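Local coordinates for variant surface glycoprotein MITat 1.13 (Trypanosoma brucei, PDB 6Z8G) that probably forms part of the dense surface coat that lets the parasite evade host immunity through successive expression of antigenically distinct variants, at residues 91-96 and 293-298. Numbering follows the deposited sequence.
Sequences AADILD and NPKFKL
The carboxylate of Asp93, on the long helix 78-129, crosses obliquely the carboxamide of Asn293, just ahead of helix 296-304. Asn293 ND2 donates to Asp93 OD2 at 2.7 Å, with an N-H...O angle of 157°, and also lies 3.4 Å from Asp93 CB. The bond enters OD2 by its anti lone pair, the one turned away from OD1, and the acceptor stands slightly out of the amide plane. Carboxylate and amide planes are 73° apart, so the groups are not coplanar and a single N-H...O bond joins them. With CG anti to the backbone N (chi1 -160°), beside the carbonyl carbon, the carboxylate comes to the amide nitrogen.

The amide oxygen works within its own segment: Asn293 OD1 accepts from Lys295 N at 2.9 Å, the familiar use of an asparagine side chain to cap the entry to a helix. Beside the polar pair, Ile94 CG1 lies 3.8 Å from Asn293 ND2, placing an aliphatic flank against the amide nitrogen. Lys295 passes alongside Asp93, its CG 4.1 Å from Asp93 CB, but its ammonium forms no salt bridge there, as NZ remains 5.5 Å from Asp93 OD1. NZ makes a long, weak ion pair with Asp373 of the second subunit, whose Pro369 packs on Asp93.

With its carbonyl oxygen and amide nitrogen both engaged, the Asn293 amide is fixed in its rotation and links the helix-entry turn to helix 78-129 in the elongated helical part of this A-type VSG; the nearby lysine charge may modestly stabilise the ionised carboxylate.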
loop_
_atom_site.group_PDB
_atom_site.type_symbol
_atom_site.label_atom_id
_atom_site.label_comp_id
_atom_site.label_asym_id
_atom_site.label_seq_id
_atom_site.Cartn_x
_atom_site.Cartn_y
_atom_site.Cartn_z
ATOM N N ALA B 91 17.272 10.421 22.539
ATOM C CA ALA B 91 16.929 9.290 21.687
ATOM C C ALA B 91 15.469 8.951 21.821
ATOM O O ALA B 91 14.813 8.608 20.834
ATOM C CB ALA B 91 17.771 8.070 22.053
ATOM N N ALA B 92 14.937 9.057 23.036
ATOM C CA ALA B 92 13.521 8.768 23.222
ATOM C C ALA B 92 12.667 9.760 22.458
ATOM O O ALA B 92 11.648 9.393 21.857
ATOM C CB ALA B 92 13.179 8.799 24.702
ATOM N N ASP B 93 13.079 11.023 22.455
ATOM C CA ASP B 93 12.345 12.045 21.714
ATOM C C ASP B 93 12.432 11.836 20.192
ATOM O O ASP B 93 11.428 11.958 19.475
ATOM C CB ASP B 93 12.864 13.417 22.133
ATOM C CG ASP B 93 11.885 14.525 21.818
ATOM O OD1 ASP B 93 10.711 14.428 22.257
ATOM O OD2 ASP B 93 12.285 15.483 21.111
ATOM N N ILE B 94 13.633 11.553 19.680
ATOM C CA ILE B 94 13.812 11.295 18.255
ATOM C C ILE B 94 12.987 10.094 17.819
ATOM O O ILE B 94 12.336 10.112 16.761
ATOM C CB ILE B 94 15.302 11.096 17.933
ATOM C CG1 ILE B 94 16.048 12.425 18.057
ATOM C CG2 ILE B 94 15.445 10.541 16.521
ATOM C CD1 ILE B 94 17.543 12.272 18.198
ATOM N N LEU B 95 13.024 9.022 18.608
ATOM C CA LEU B 95 12.291 7.816 18.239
ATOM C C LEU B 95 10.790 8.074 18.224
ATOM O O LEU B 95 10.092 7.649 17.298
ATOM C CB LEU B 95 12.639 6.698 19.207
ATOM C CG LEU B 95 11.978 5.354 18.933
ATOM C CD1 LEU B 95 12.273 4.944 17.508
ATOM C CD2 LEU B 95 12.525 4.335 19.957
ATOM N N ASP B 96 10.283 8.781 19.237
ATOM C CA ASP B 96 8.860 9.112 19.298
ATOM C C ASP B 96 8.416 9.935 18.086
ATOM O O ASP B 96 7.383 9.644 17.465
ATOM C CB ASP B 96 8.564 9.870 20.591
ATOM C CG ASP B 96 7.083 10.151 20.755
ATOM O OD1 ASP B 96 6.338 9.183 20.988
ATOM O OD2 ASP B 96 6.668 11.328 20.618
ATOM N N ASN B 293 18.391 18.018 19.310
ATOM C CA ASN B 293 17.176 17.652 20.012
ATOM C C ASN B 293 17.060 18.473 21.289
ATOM O O ASN B 293 18.027 18.567 22.056
ATOM C CB ASN B 293 17.125 16.164 20.336
ATOM C CG ASN B 293 15.794 15.769 20.958
ATOM O OD1 ASN B 293 15.616 15.872 22.175
ATOM N ND2 ASN B 293 14.836 15.382 20.124
ATOM N N PRO B 294 15.897 19.063 21.544
ATOM C CA PRO B 294 15.726 19.905 22.739
ATOM C C PRO B 294 16.057 19.232 24.065
ATOM O O PRO B 294 16.337 19.951 25.024
ATOM C CB PRO B 294 14.238 20.290 22.680
ATOM C CG PRO B 294 13.811 20.054 21.218
ATOM C CD PRO B 294 14.652 18.918 20.750
ATOM N N LYS B 295 15.969 17.899 24.189
ATOM C CA LYS B 295 16.271 17.252 25.475
ATOM C C LYS B 295 17.764 17.202 25.789
ATOM O O LYS B 295 18.145 17.099 26.962
ATOM C CB LYS B 295 15.715 15.818 25.508
ATOM C CG LYS B 295 14.183 15.695 25.323
ATOM C CD LYS B 295 13.373 16.172 26.558
ATOM C CE LYS B 295 11.856 15.993 26.319
ATOM N NZ LYS B 295 11.054 15.923 27.579
ATOM N N PHE B 296 18.612 17.286 24.763
ATOM C CA PHE B 296 20.025 16.952 24.896
ATOM C C PHE B 296 20.781 17.900 25.819
ATOM O O PHE B 296 21.445 17.447 26.756
ATOM C CB PHE B 296 20.653 16.945 23.510
ATOM C CG PHE B 296 22.096 16.569 23.493
ATOM C CD1 PHE B 296 22.491 15.284 23.802
ATOM C CD2 PHE B 296 23.055 17.492 23.119
ATOM C CE1 PHE B 296 23.833 14.933 23.768
ATOM C CE2 PHE B 296 24.390 17.152 23.077
ATOM C CZ PHE B 296 24.786 15.876 23.391
ATOM N N LYS B 297 20.719 19.214 25.561
ATOM C CA LYS B 297 21.569 20.155 26.296
ATOM C C LYS B 297 21.354 20.065 27.806
ATOM O O LYS B 297 22.321 20.037 28.581
ATOM C CB LYS B 297 21.333 21.581 25.812
ATOM N N LEU B 298 20.088 20.029 28.243
ATOM C CA LEU B 298 19.804 19.989 29.671
ATOM C C LEU B 298 20.410 18.749 30.314
ATOM O O LEU B 298 20.973 18.817 31.410
ATOM C CB LEU B 298 18.294 20.034 29.915
ATOM C CG LEU B 298 17.910 19.930 31.397
ATOM C CD1 LEU B 298 18.603 21.014 32.202
ATOM C CD2 LEU B 298 16.402 19.998 31.589
#